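Local coordinates for Endonuclease/exonuclease/phosphatase domain-containing protein (PDB 3L1W) that is of unproven function but belongs to the endonuclease/exonuclease/phosphatase family and may act as a 3'-5' RNA exonuclease, at residues Y90-Q98 with G144-L152; T191-F199 with Q226-I234. All blocks are in the same frame, centred on the assembly; numbering follows the deposited sequence.

Overall arrangement
The two contacts follow one another along the chain, interaction 1 being complete before interaction 2 begins, and they sit on opposite sides of the chain's centre, with their own centres about 30 Å apart and their nearest atoms about 14 Å apart. Each belongs to a different sheet of the DNase I-like alpha/beta sandwich. In interaction 1, helix 138-151 packs against the end of strand 83-92, an outermost strand of one sheet. In interaction 2, strand 191-193, outermost within this chain, pairs with strand 222-229 of the other sheet. Interaction 1 thus packs a helix on one sheet, while interaction 2 adds a border strand to the other, and only interaction 2 is touched by the second subunit.

Interaction 1 of 2, residues Y90-Q98 with G144-L152; sequences YFWLSETPQ and GMTVILEEL. With EDO (1,2-ethanediol), chain K.
Phe-91 and Glu-151 form the centre of the contact: the aliphatic CG of Glu-151 lies over the middle of the phenyl face, 3.6 Å from the ring centroid and only 1° off its normal, a CH-pi contact. With CG of Glu-151 anti to the backbone N (chi1 -179°), the chain reaches over the ring before bending at chi2. Ile-148 CA lies at the ring edge, and Leu-152 brings CG to 3.8 Å from Phe-91 CE2. Nearer the start of the helix segment, Leu-93 CD2 meets Ile-148 CG1 at 3.6 Å, and Leu-93 CB lies 4.1 Å from Gly-144 CA, against bare helix backbone. This is helix-on-sheet packing of the DNase I-like sandwich: helix 138-151 runs across the end of edge strand 83-92, and Phe-91 touches Ala-112 of strand 111-119 and shares backbone hydrogen bonding with it. Val-147 pushes its two methyls against the strand end and the turn that follows, CG1 3.7 Å from Trp-92 O and CG2 3.6 Å from Ser-94 O. Ser-94 OG accepts from Thr-96 N in an ST turn and is also hydrogen-bonded to Ser-101. The other side is looser and more polar: the Glu-151 carboxylate reaches past Pro-97, with OE1 3.7 Å from Pro-97 CG, toward exposed Gln-98. There a 1,2-ethanediol, probably from the crystallisation liquor, lies beside Phe-91 and Glu-151, hydrogen-bonded to Trp-114 NE1 and weakly to Tyr-90 O.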
ATOM      1  N   TYR A  90     -18.846  -6.801  23.990  1.00 23.18           N
ATOM      2  CA  TYR A  90     -19.769  -6.430  22.936  1.00 22.08           C
ATOM      3  C   TYR A  90     -21.176  -6.329  23.482  1.00 19.39           C
ATOM      4  O   TYR A  90     -21.484  -6.850  24.562  1.00 21.45           O
ATOM      5  CB  TYR A  90     -19.710  -7.422  21.776  1.00 21.50           C
ATOM      6  CG  TYR A  90     -20.236  -8.811  22.073  1.00 24.40           C
ATOM      7  CD1 TYR A  90     -21.471  -9.220  21.586  1.00 30.76           C
ATOM      8  CD2 TYR A  90     -19.478  -9.724  22.793  1.00 28.40           C
ATOM      9  CE1 TYR A  90     -21.950 -10.494  21.831  1.00 37.09           C
ATOM     10  CE2 TYR A  90     -19.952 -11.001  23.048  1.00 39.81           C
ATOM     11  CZ  TYR A  90     -21.188 -11.378  22.562  1.00 42.91           C
ATOM     12  OH  TYR A  90     -21.666 -12.643  22.803  1.00 51.93           O
ATOM     13  N   PHE A  91     -22.025  -5.635  22.741  1.00 18.48           N
ATOM     14  CA  PHE A  91     -23.398  -5.428  23.172  1.00 17.53           C
ATOM     15  C   PHE A  91     -24.261  -5.137  21.958  1.00 21.23           C
ATOM     16  O   PHE A  91     -23.750  -4.799  20.883  1.00 21.51           O
ATOM     17  CB  PHE A  91     -23.486  -4.278  24.181  1.00 19.00           C
ATOM     18  CG  PHE A  91     -22.858  -2.999  23.702  1.00 19.88           C
ATOM     19  CD1 PHE A  91     -23.605  -2.058  23.018  1.00 18.05           C
ATOM     20  CD2 PHE A  91     -21.515  -2.737  23.935  1.00 26.84           C
ATOM     21  CE1 PHE A  91     -23.026  -0.878  22.579  1.00 19.37           C
ATOM     22  CE2 PHE A  91     -20.933  -1.561  23.504  1.00 24.57           C
ATOM     23  CZ  PHE A  91     -21.687  -0.627  22.822  1.00 18.78           C
ATOM     24  N   TRP A  92     -25.565  -5.278  22.143  1.00 19.86           N
ATOM     25  CA  TRP A  92     -26.535  -5.023  21.091  1.00 19.92           C
ATOM     26  C   TRP A  92     -26.937  -3.553  21.063  1.00 21.91           C
ATOM     27  O   TRP A  92     -27.020  -2.889  22.102  1.00 22.63           O
ATOM     28  CB  TRP A  92     -27.750  -5.950  21.255  1.00 19.49           C
ATOM     29  CG  TRP A  92     -27.420  -7.314  20.754  1.00 21.37           C
ATOM     30  CD1 TRP A  92     -27.655  -7.798  19.499  1.00 21.67           C
ATOM     31  CD2 TRP A  92     -26.731  -8.351  21.462  1.00 23.57           C
ATOM     32  NE1 TRP A  92     -27.171  -9.080  19.389  1.00 20.82           N
ATOM     33  CE2 TRP A  92     -26.598  -9.443  20.579  1.00 24.47           C
ATOM     34  CE3 TRP A  92     -26.226  -8.469  22.763  1.00 22.24           C
ATOM     35  CZ2 TRP A  92     -25.987 -10.639  20.954  1.00 23.79           C
ATOM     36  CZ3 TRP A  92     -25.618  -9.658  23.135  1.00 25.20           C
ATOM     37  CH2 TRP A  92     -25.504 -10.728  22.232  1.00 25.55           C
ATOM     38  N   LEU A  93     -27.154  -3.041  19.859  1.00 19.76           N
ATOM     39  CA  LEU A  93     -27.522  -1.649  19.682  1.00 17.68           C
ATOM     40  C   LEU A  93     -29.032  -1.504  19.790  1.00 24.56           C
ATOM     41  O   LEU A  93     -29.717  -1.179  18.813  1.00 24.98           O
ATOM     42  CB  LEU A  93     -27.004  -1.133  18.333  1.00 21.21           C
ATOM     43  CG  LEU A  93     -25.522  -1.404  18.047  1.00 19.00           C
ATOM     44  CD1 LEU A  93     -25.070  -0.651  16.793  1.00 20.72           C
ATOM     45  CD2 LEU A  93     -24.629  -1.022  19.211  1.00 22.02           C
ATOM     46  N   SER A  94     -29.535  -1.740  21.000  1.00 20.35           N
ATOM     47  CA  SER A  94     -30.957  -1.882  21.246  1.00 23.38           C
ATOM     48  C   SER A  94     -31.300  -1.278  22.592  1.00 24.07           C
ATOM     49  O   SER A  94     -30.434  -0.713  23.265  1.00 24.27           O
ATOM     50  CB  SER A  94     -31.323  -3.359  21.278  1.00 25.16           C
ATOM     51  OG  SER A  94     -30.835  -3.954  22.469  1.00 28.41           O
ATOM     52  N   GLU A  95     -32.558  -1.420  22.997  1.00 26.06           N
ATOM     53  CA  GLU A  95     -32.993  -0.918  24.294  1.00 24.82           C
ATOM     54  C   GLU A  95     -32.630  -1.882  25.427  1.00 31.21           C
ATOM     55  O   GLU A  95     -32.837  -1.587  26.606  1.00 29.92           O
ATOM     56  CB  GLU A  95     -34.492  -0.605  24.267  1.00 28.21           C
ATOM     57  CG  GLU A  95     -34.806   0.517  23.271  1.00 32.88           C
ATOM     58  CD  GLU A  95     -36.253   0.945  23.271  1.00 41.74           C
ATOM     59  OE1 GLU A  95     -37.117   0.143  23.686  1.00 39.61           O
ATOM     60  OE2 GLU A  95     -36.523   2.089  22.846  1.00 45.64           O
ATOM     61  N   THR A  96     -32.072  -3.030  25.054  1.00 27.02           N
ATOM     62  CA  THR A  96     -31.573  -4.005  26.014  1.00 26.95           C
ATOM     63  C   THR A  96     -30.224  -4.541  25.533  1.00 26.78           C
ATOM     64  O   THR A  96     -30.121  -5.667  25.029  1.00 26.41           O
ATOM     65  CB  THR A  96     -32.559  -5.157  26.203  1.00 29.98           C
ATOM     66  OG1 THR A  96     -32.753  -5.831  24.954  1.00 29.67           O
ATOM     67  CG2 THR A  96     -33.892  -4.620  26.692  1.00 28.15           C
ATOM     68  N   PRO A  97     -29.174  -3.729  25.697  1.00 26.60           N
ATOM     69  CA  PRO A  97     -27.865  -4.007  25.097  1.00 23.07           C
ATOM     70  C   PRO A  97     -27.200  -5.327  25.510  1.00 22.31           C
ATOM     71  O   PRO A  97     -26.346  -5.816  24.779  1.00 24.33           O
ATOM     72  CB  PRO A  97     -27.018  -2.814  25.552  1.00 21.09           C
ATOM     73  CG  PRO A  97     -27.983  -1.727  25.742  1.00 20.80           C
ATOM     74  CD  PRO A  97     -29.216  -2.392  26.314  1.00 26.49           C
ATOM     75  N   GLN A  98     -27.576  -5.903  26.648  1.00 24.28           N
ATOM     76  CA  GLN A  98     -26.896  -7.114  27.093  1.00 25.87           C
ATOM     77  C   GLN A  98     -27.484  -8.404  26.529  1.00 27.50           C
ATOM     78  O   GLN A  98     -26.942  -9.485  26.754  1.00 32.14           O
ATOM     79  CB  GLN A  98     -26.825  -7.174  28.625  1.00 29.90           C
ATOM     80  CG  GLN A  98     -25.587  -6.489  29.186  1.00 33.88           C
ATOM     81  CD  GLN A  98     -25.540  -5.010  28.859  1.00 31.14           C
ATOM     82  OE1 GLN A  98     -24.664  -4.547  28.123  1.00 39.77           O
ATOM     83  NE2 GLN A  98     -26.490  -4.260  29.398  1.00 29.38           N
ATOM     84  N   GLY A 144     -28.730   3.656  16.824  1.00 18.22           N
ATOM     85  CA  GLY A 144     -27.680   2.701  17.133  1.00 19.61           C
ATOM     86  C   GLY A 144     -26.448   3.353  17.732  1.00 19.53           C
ATOM     87  O   GLY A 144     -25.865   2.842  18.683  1.00 19.88           O
HETATM   88  N   MSE A 145     -26.046   4.490  17.168  1.00 18.28           N
HETATM   89  CA  MSE A 145     -24.873   5.194  17.657  1.00 20.48           C
HETATM   90  C   MSE A 145     -25.140   5.780  19.038  1.00 20.05           C
HETATM   91  O   MSE A 145     -24.238   5.858  19.870  1.00 20.68           O
HETATM   92  CB  MSE A 145     -24.445   6.292  16.678  1.00 21.74           C
HETATM   93  CG  MSE A 145     -23.281   7.142  17.170  1.00 17.16           C
HETATM   94 SE   MSE A 145     -21.658   6.100  17.492  0.70 22.64          SE
HETATM   95  CE  MSE A 145     -21.399   5.433  15.690  1.00 18.20           C
ATOM     96  N   THR A 146     -26.386   6.161  19.290  1.00 20.25           N
ATOM     97  CA  THR A 146     -26.773   6.669  20.601  1.00 21.00           C
ATOM     98  C   THR A 146     -26.518   5.600  21.659  1.00 23.61           C
ATOM     99  O   THR A 146     -25.991   5.887  22.736  1.00 20.36           O
ATOM    100  CB  THR A 146     -28.248   7.118  20.604  1.00 20.64           C
ATOM    101  OG1 THR A 146     -28.405   8.225  19.699  1.00 24.90           O
ATOM    102  CG2 THR A 146     -28.686   7.557  21.999  1.00 24.08           C
ATOM    103  N   VAL A 147     -26.884   4.358  21.349  1.00 20.94           N
ATOM    104  CA  VAL A 147     -26.620   3.247  22.262  1.00 22.83           C
ATOM    105  C   VAL A 147     -25.117   3.041  22.483  1.00 24.16           C
ATOM    106  O   VAL A 147     -24.678   2.865  23.614  1.00 21.07           O
ATOM    107  CB  VAL A 147     -27.275   1.937  21.776  1.00 20.43           C
ATOM    108  CG1 VAL A 147     -26.922   0.784  22.714  1.00 22.49           C
ATOM    109  CG2 VAL A 147     -28.779   2.109  21.686  1.00 21.65           C
ATOM    110  N   ILE A 148     -24.320   3.070  21.415  1.00 19.88           N
ATOM    111  CA  ILE A 148     -22.872   2.960  21.586  1.00 17.10           C
ATOM    112  C   ILE A 148     -22.354   4.038  22.533  1.00 19.76           C
ATOM    113  O   ILE A 148     -21.608   3.757  23.471  1.00 21.59           O
ATOM    114  CB  ILE A 148     -22.126   3.091  20.237  1.00 17.34           C
ATOM    115  CG1 ILE A 148     -22.525   1.942  19.312  1.00 19.21           C
ATOM    116  CG2 ILE A 148     -20.594   3.137  20.444  1.00 16.90           C
ATOM    117  CD1 ILE A 148     -21.807   1.946  17.980  1.00 22.20           C
ATOM    118  N   LEU A 149     -22.741   5.279  22.277  1.00 19.75           N
ATOM    119  CA  LEU A 149     -22.191   6.400  23.028  1.00 21.76           C
ATOM    120  C   LEU A 149     -22.624   6.386  24.489  1.00 24.21           C
ATOM    121  O   LEU A 149     -21.876   6.815  25.369  1.00 24.77           O
ATOM    122  CB  LEU A 149     -22.553   7.725  22.362  1.00 22.30           C
ATOM    123  CG  LEU A 149     -21.916   7.871  20.978  1.00 24.04           C
ATOM    124  CD1 LEU A 149     -22.296   9.186  20.320  1.00 22.00           C
ATOM    125  CD2 LEU A 149     -20.401   7.749  21.074  1.00 26.21           C
ATOM    126  N   GLU A 150     -23.836   5.910  24.740  1.00 23.91           N
ATOM    127  CA  GLU A 150     -24.331   5.805  26.107  1.00 23.54           C
ATOM    128  C   GLU A 150     -23.694   4.615  26.823  1.00 27.24           C
ATOM    129  O   GLU A 150     -23.223   4.732  27.959  1.00 24.67           O
ATOM    130  CB  GLU A 150     -25.853   5.661  26.100  1.00 27.06           C
ATOM    131  CG  GLU A 150     -26.578   6.912  25.637  1.00 37.90           C
ATOM    132  CD  GLU A 150     -28.093   6.775  25.689  1.00 46.94           C
ATOM    133  OE1 GLU A 150     -28.587   5.647  25.931  1.00 48.71           O
ATOM    134  OE2 GLU A 150     -28.784   7.798  25.482  1.00 42.70           O
ATOM    135  N   GLU A 151     -23.685   3.469  26.150  1.00 21.80           N
ATOM    136  CA  GLU A 151     -23.237   2.229  26.761  1.00 21.67           C
ATOM    137  C   GLU A 151     -21.757   2.290  27.118  1.00 23.67           C
ATOM    138  O   GLU A 151     -21.335   1.744  28.146  1.00 25.32           O
ATOM    139  CB  GLU A 151     -23.530   1.046  25.831  1.00 28.06           C
ATOM    140  CG  GLU A 151     -23.137  -0.318  26.370  1.00 27.47           C
ATOM    141  CD  GLU A 151     -24.086  -0.852  27.450  1.00 29.72           C
ATOM    142  OE1 GLU A 151     -25.156  -0.251  27.685  1.00 30.32           O
ATOM    143  OE2 GLU A 151     -23.749  -1.884  28.067  1.00 36.00           O
ATOM    144  N   LEU A 152     -20.975   2.964  26.274  1.00 20.05           N
ATOM    145  CA  LEU A 152     -19.540   3.099  26.500  1.00 20.55           C
ATOM    146  C   LEU A 152     -19.158   4.503  26.967  1.00 23.55           C
ATOM    147  O   LEU A 152     -17.996   4.891  26.882  1.00 23.11           O
ATOM    148  CB  LEU A 152     -18.752   2.738  25.234  1.00 21.50           C
ATOM    149  CG  LEU A 152     -18.812   1.274  24.791  1.00 21.42           C
ATOM    150  CD1 LEU A 152     -18.153   1.040  23.407  1.00 17.59           C
ATOM    151  CD2 LEU A 152     -18.171   0.379  25.841  1.00 24.62           C
TER
HETATM  152  C1  EDO K 262     -20.918  -3.079  28.165  1.00 38.48           C
HETATM  153  O1  EDO K 262     -20.221  -2.051  28.884  1.00 48.17           O
HETATM  154  C2  EDO K 262     -20.252  -3.268  26.808  1.00 39.48           C
HETATM  155  O2  EDO K 262     -19.891  -4.636  26.585  1.00 23.82           O

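Interaction 2 of 2, residues T191-F199 with Q226-I234; sequences THYGPRGTF and QTASLTDSI. With FMT (formic acid), chain T; FMT (formic acid), chain L.
A parallel strand pair at the margin of a sheet in the DNase I-like sandwich joins 191-193 to 226-229, with His-192 opposite Thr-227 and Tyr-193 opposite Ala-228. Thr-227 N hydrogen-bonds to Thr-191 O, Tyr-193 N to Thr-227 O (2.9 Å) and Ser-229 N to Tyr-193 O (2.9 Å). The His-192 imidazole extends this pairing with both nitrogens. Its CG is anti to the backbone N (chi1 -178°), which lays the ring alongside the neighbouring strand: ND1 shares a 2.7 Å hydrogen bond with Thr-227 OG1, while NE2 donates to Pro-195 O at 2.9 Å from above the carbonyl plane. The same oxygen accepts Ser-229 OG (2.8 Å), almost in line with its C=O bond. Two donors thus grip Pro-195 O, and the imidazole's rotation is fixed from both ends. On the opposite face, Tyr-193 CB packs on Ala-228 CB at 3.9 Å; formic acid, probably from the crystallisation liquor, lies over one ring face near the rim, hydrogen-bonded to Thr-231 OG1. Tyr-193 OH hydrogen-bonds to Asp-232 of the second subunit. Strand 245-251 flanks 222-229, with backbone hydrogen bonding between Ala-228 and Glu-246, while Leu-230 and Asp-232 side chains touch helix 20-34 at His-34 and Leu-30.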
ATOM      1  N   THR A 191      -3.047  14.689   5.613  1.00 24.23           N
ATOM      2  CA  THR A 191      -3.072  14.334   4.202  0.50 24.60           C
ATOM      3  C   THR A 191      -3.816  13.014   4.010  1.00 23.19           C
ATOM      4  O   THR A 191      -3.626  12.071   4.778  1.00 21.35           O
ATOM      5  CB  THR A 191      -1.644  14.213   3.637  0.50 29.65           C
ATOM      6  OG1 THR A 191      -0.892  15.381   3.991  0.50 30.31           O
ATOM      7  CG2 THR A 191      -1.675  14.069   2.122  0.50 31.87           C
ATOM      8  N   HIS A 192      -4.684  12.966   2.999  1.00 22.88           N
ATOM      9  CA  HIS A 192      -5.430  11.751   2.678  1.00 21.25           C
ATOM     10  C   HIS A 192      -5.021  11.205   1.314  1.00 22.05           C
ATOM     11  O   HIS A 192      -5.033  11.933   0.325  1.00 19.43           O
ATOM     12  CB  HIS A 192      -6.937  12.002   2.681  1.00 20.73           C
ATOM     13  CG  HIS A 192      -7.743  10.768   2.413  1.00 18.09           C
ATOM     14  ND1 HIS A 192      -7.954   9.797   3.368  1.00 17.59           N
ATOM     15  CD2 HIS A 192      -8.351  10.325   1.286  1.00 17.89           C
ATOM     16  CE1 HIS A 192      -8.683   8.825   2.850  1.00 18.20           C
ATOM     17  NE2 HIS A 192      -8.928   9.116   1.585  1.00 17.60           N
ATOM     18  N   TYR A 193      -4.671   9.921   1.270  1.00 17.37           N
ATOM     19  CA  TYR A 193      -4.214   9.286   0.038  1.00 17.24           C
ATOM     20  C   TYR A 193      -5.330   8.398  -0.484  1.00 16.43           C
ATOM     21  O   TYR A 193      -5.960   7.675   0.286  1.00 17.63           O
ATOM     22  CB  TYR A 193      -2.946   8.458   0.307  1.00 15.85           C
ATOM     23  CG  TYR A 193      -2.382   7.769  -0.920  1.00 18.00           C
ATOM     24  CD1 TYR A 193      -1.895   8.509  -1.988  1.00 20.40           C
ATOM     25  CD2 TYR A 193      -2.326   6.378  -1.002  1.00 18.73           C
ATOM     26  CE1 TYR A 193      -1.373   7.891  -3.111  1.00 17.50           C
ATOM     27  CE2 TYR A 193      -1.812   5.742  -2.128  1.00 19.30           C
ATOM     28  CZ  TYR A 193      -1.331   6.505  -3.176  1.00 17.15           C
ATOM     29  OH  TYR A 193      -0.825   5.911  -4.310  1.00 17.76           O
ATOM     30  N   GLY A 194      -5.590   8.463  -1.785  1.00 17.79           N
ATOM     31  CA  GLY A 194      -6.655   7.678  -2.374  1.00 16.93           C
ATOM     32  C   GLY A 194      -7.986   8.409  -2.364  1.00 17.80           C
ATOM     33  O   GLY A 194      -8.065   9.589  -2.006  1.00 19.55           O
ATOM     34  N   PRO A 195      -9.053   7.710  -2.756  1.00 18.41           N
ATOM     35  CA  PRO A 195     -10.365   8.360  -2.811  1.00 19.94           C
ATOM     36  C   PRO A 195     -10.897   8.678  -1.413  1.00 16.54           C
ATOM     37  O   PRO A 195     -10.579   7.966  -0.458  1.00 17.31           O
ATOM     38  CB  PRO A 195     -11.239   7.309  -3.501  1.00 17.41           C
ATOM     39  CG  PRO A 195     -10.604   6.001  -3.152  1.00 17.40           C
ATOM     40  CD  PRO A 195      -9.111   6.278  -3.106  1.00 16.99           C
ATOM     41  N   ARG A 196     -11.704   9.732  -1.288  1.00 17.42           N
ATOM     42  CA  ARG A 196     -12.319  10.038   0.001  1.00 17.51           C
ATOM     43  C   ARG A 196     -13.468   9.073   0.314  1.00 20.12           C
ATOM     44  O   ARG A 196     -13.765   8.817   1.477  1.00 20.05           O
ATOM     45  CB  ARG A 196     -12.780  11.500   0.055  1.00 24.13           C
ATOM     46  CG  ARG A 196     -11.624  12.499   0.087  1.00 27.37           C
ATOM     47  CD  ARG A 196     -12.104  13.959   0.055  1.00 27.89           C
ATOM     48  NE  ARG A 196     -12.984  14.288   1.176  1.00 27.06           N
ATOM     49  CZ  ARG A 196     -12.563  14.631   2.392  1.00 29.42           C
ATOM     50  NH1 ARG A 196     -11.266  14.689   2.661  1.00 29.84           N
ATOM     51  NH2 ARG A 196     -13.444  14.914   3.344  1.00 25.93           N
ATOM     52  N   GLY A 197     -14.096   8.540  -0.730  1.00 16.41           N
ATOM     53  CA  GLY A 197     -15.137   7.540  -0.576  1.00 18.37           C
ATOM     54  C   GLY A 197     -14.567   6.136  -0.498  1.00 16.42           C
ATOM     55  O   GLY A 197     -13.411   5.900  -0.871  1.00 18.13           O
ATOM     56  N   THR A 198     -15.390   5.199  -0.028  1.00 17.60           N
ATOM     57  CA  THR A 198     -14.916   3.881   0.347  1.00 19.59           C
ATOM     58  C   THR A 198     -15.740   2.732  -0.234  1.00 21.31           C
ATOM     59  O   THR A 198     -15.291   1.594  -0.240  1.00 31.21           O
ATOM     60  CB  THR A 198     -14.932   3.748   1.889  1.00 22.91           C
ATOM     61  OG1 THR A 198     -16.274   3.872   2.365  1.00 25.94           O
ATOM     62  CG2 THR A 198     -14.100   4.870   2.524  1.00 30.32           C
ATOM     63  N   PHE A 199     -16.943   3.016  -0.723  1.00 15.48           N
ATOM     64  CA  PHE A 199     -17.798   1.938  -1.206  1.00 15.43           C
ATOM     65  C   PHE A 199     -17.955   1.954  -2.729  1.00 15.53           C
ATOM     66  O   PHE A 199     -18.453   2.937  -3.286  1.00 16.77           O
ATOM     67  CB  PHE A 199     -19.183   2.011  -0.546  1.00 16.13           C
ATOM     68  CG  PHE A 199     -20.114   0.929  -1.016  1.00 20.41           C
ATOM     69  CD1 PHE A 199     -19.973  -0.370  -0.549  1.00 18.92           C
ATOM     70  CD2 PHE A 199     -21.103   1.202  -1.949  1.00 23.52           C
ATOM     71  CE1 PHE A 199     -20.812  -1.381  -0.991  1.00 20.10           C
ATOM     72  CE2 PHE A 199     -21.944   0.199  -2.400  1.00 24.90           C
ATOM     73  CZ  PHE A 199     -21.798  -1.099  -1.922  1.00 22.16           C
ATOM     74  N   GLN A 226      -1.757  10.788   8.917  1.00 19.56           N
ATOM     75  CA  GLN A 226      -2.256  10.615   7.567  0.50 19.39           C
ATOM     76  C   GLN A 226      -3.341   9.548   7.531  1.00 18.58           C
ATOM     77  O   GLN A 226      -3.532   8.792   8.488  1.00 18.59           O
ATOM     78  CB  GLN A 226      -1.132  10.238   6.619  0.50 20.51           C
ATOM     79  CG  GLN A 226      -0.454   8.943   6.978  0.50 16.39           C
ATOM     80  CD  GLN A 226       0.492   8.489   5.891  0.50 30.14           C
ATOM     81  OE1 GLN A 226       0.144   7.639   5.074  0.50 30.23           O
ATOM     82  NE2 GLN A 226       1.691   9.059   5.869  0.50 30.31           N
ATOM     83  N   THR A 227      -4.104   9.558   6.448  1.00 16.88           N
ATOM     84  CA  THR A 227      -5.152   8.573   6.244  1.00 16.31           C
ATOM     85  C   THR A 227      -5.083   8.120   4.793  1.00 15.64           C
ATOM     86  O   THR A 227      -4.482   8.798   3.960  1.00 18.16           O
ATOM     87  CB  THR A 227      -6.557   9.142   6.535  1.00 15.65           C
ATOM     88  OG1 THR A 227      -6.766  10.324   5.751  1.00 17.54           O
ATOM     89  CG2 THR A 227      -6.703   9.506   8.021  1.00 16.92           C
ATOM     90  N   ALA A 228      -5.686   6.973   4.500  1.00 14.76           N
ATOM     91  CA  ALA A 228      -5.746   6.486   3.119  1.00 16.01           C
ATOM     92  C   ALA A 228      -6.919   5.550   2.892  1.00 16.89           C
ATOM     93  O   ALA A 228      -7.325   4.812   3.793  1.00 18.66           O
ATOM     94  CB  ALA A 228      -4.437   5.779   2.739  1.00 15.64           C
ATOM     95  N   SER A 229      -7.457   5.579   1.676  1.00 14.83           N
ATOM     96  CA  SER A 229      -8.391   4.555   1.214  1.00 15.83           C
ATOM     97  C   SER A 229      -7.603   3.677   0.251  1.00 14.91           C
ATOM     98  O   SER A 229      -7.012   4.187  -0.703  1.00 17.21           O
ATOM     99  CB  SER A 229      -9.577   5.184   0.485  1.00 16.81           C
ATOM    100  OG  SER A 229     -10.398   5.916   1.384  1.00 18.28           O
ATOM    101  N   LEU A 230      -7.598   2.366   0.486  1.00 14.77           N
ATOM    102  CA  LEU A 230      -6.693   1.467  -0.236  1.00 14.08           C
ATOM    103  C   LEU A 230      -7.398   0.799  -1.417  1.00 14.46           C
ATOM    104  O   LEU A 230      -8.384   0.097  -1.240  1.00 14.81           O
ATOM    105  CB  LEU A 230      -6.156   0.401   0.730  1.00 16.25           C
ATOM    106  CG  LEU A 230      -5.482   0.996   1.974  1.00 16.48           C
ATOM    107  CD1 LEU A 230      -5.038  -0.097   2.934  1.00 16.38           C
ATOM    108  CD2 LEU A 230      -4.285   1.874   1.566  1.00 15.10           C
ATOM    109  N   THR A 231      -6.895   1.035  -2.627  1.00 16.45           N
ATOM    110  CA  THR A 231      -7.571   0.572  -3.845  1.00 12.63           C
ATOM    111  C   THR A 231      -6.999  -0.729  -4.405  1.00 15.75           C
ATOM    112  O   THR A 231      -7.156  -1.027  -5.593  1.00 17.01           O
ATOM    113  CB  THR A 231      -7.566   1.667  -4.953  1.00 18.38           C
ATOM    114  OG1 THR A 231      -6.219   1.976  -5.323  1.00 21.06           O
ATOM    115  CG2 THR A 231      -8.248   2.948  -4.441  1.00 21.01           C
ATOM    116  N   ASP A 232      -6.338  -1.503  -3.546  1.00 17.60           N
ATOM    117  CA  ASP A 232      -5.804  -2.811  -3.940  1.00 19.03           C
ATOM    118  C   ASP A 232      -6.831  -3.602  -4.737  1.00 18.50           C
ATOM    119  O   ASP A 232      -8.010  -3.678  -4.362  1.00 17.44           O
ATOM    120  CB  ASP A 232      -5.447  -3.642  -2.707  1.00 18.06           C
ATOM    121  CG  ASP A 232      -4.445  -2.967  -1.803  1.00 21.85           C
ATOM    122  OD1 ASP A 232      -4.524  -1.731  -1.623  1.00 21.65           O
ATOM    123  OD2 ASP A 232      -3.588  -3.688  -1.243  1.00 19.35           O
ATOM    124  N   SER A 233      -6.383  -4.229  -5.820  1.00 19.25           N
ATOM    125  CA  SER A 233      -7.289  -5.017  -6.634  1.00 18.54           C
ATOM    126  C   SER A 233      -6.714  -6.409  -6.824  1.00 18.91           C
ATOM    127  O   SER A 233      -5.554  -6.662  -6.508  1.00 19.41           O
ATOM    128  CB  SER A 233      -7.508  -4.358  -8.003  1.00 18.69           C
ATOM    129  OG  SER A 233      -6.269  -4.165  -8.675  1.00 20.92           O
ATOM    130  N   ILE A 234      -7.546  -7.306  -7.326  1.00 18.22           N
ATOM    131  CA  ILE A 234      -7.114  -8.638  -7.705  1.00 16.52           C
ATOM    132  C   ILE A 234      -7.585  -8.872  -9.139  1.00 19.51           C
ATOM    133  O   ILE A 234      -8.752  -9.168  -9.383  1.00 20.63           O
ATOM    134  CB  ILE A 234      -7.674  -9.702  -6.714  1.00 22.69           C
ATOM    135  CG1 ILE A 234      -7.453 -11.115  -7.242  1.00 25.17           C
ATOM    136  CG2 ILE A 234      -9.155  -9.444  -6.394  1.00 22.18           C
ATOM    137  CD1 ILE A 234      -5.991 -11.440  -7.477  1.00 32.80           C
TER
HETATM  138  C   FMT T 264      -4.410   5.151  -4.746  0.80 31.22           C
HETATM  139  O1  FMT T 264      -4.799   6.315  -4.844  0.80 33.63           O
HETATM  140  O2  FMT T 264      -4.978   4.177  -5.249  0.80 30.06           O
HETATM  141  C   FMT L 263      -2.943  -5.938  -5.009  0.80 32.23           C
HETATM  142  O1  FMT L 263      -2.991  -7.116  -5.378  0.80 35.56           O
HETATM  143  O2  FMT L 263      -3.294  -4.966  -5.690  0.80 26.00           O
HETATM  144  O   HOH W   1      -5.916  12.808   7.176  1.00 25.60           O
HETATM  145  O   HOH W   2     -12.369   7.617   3.505  1.00 28.29           O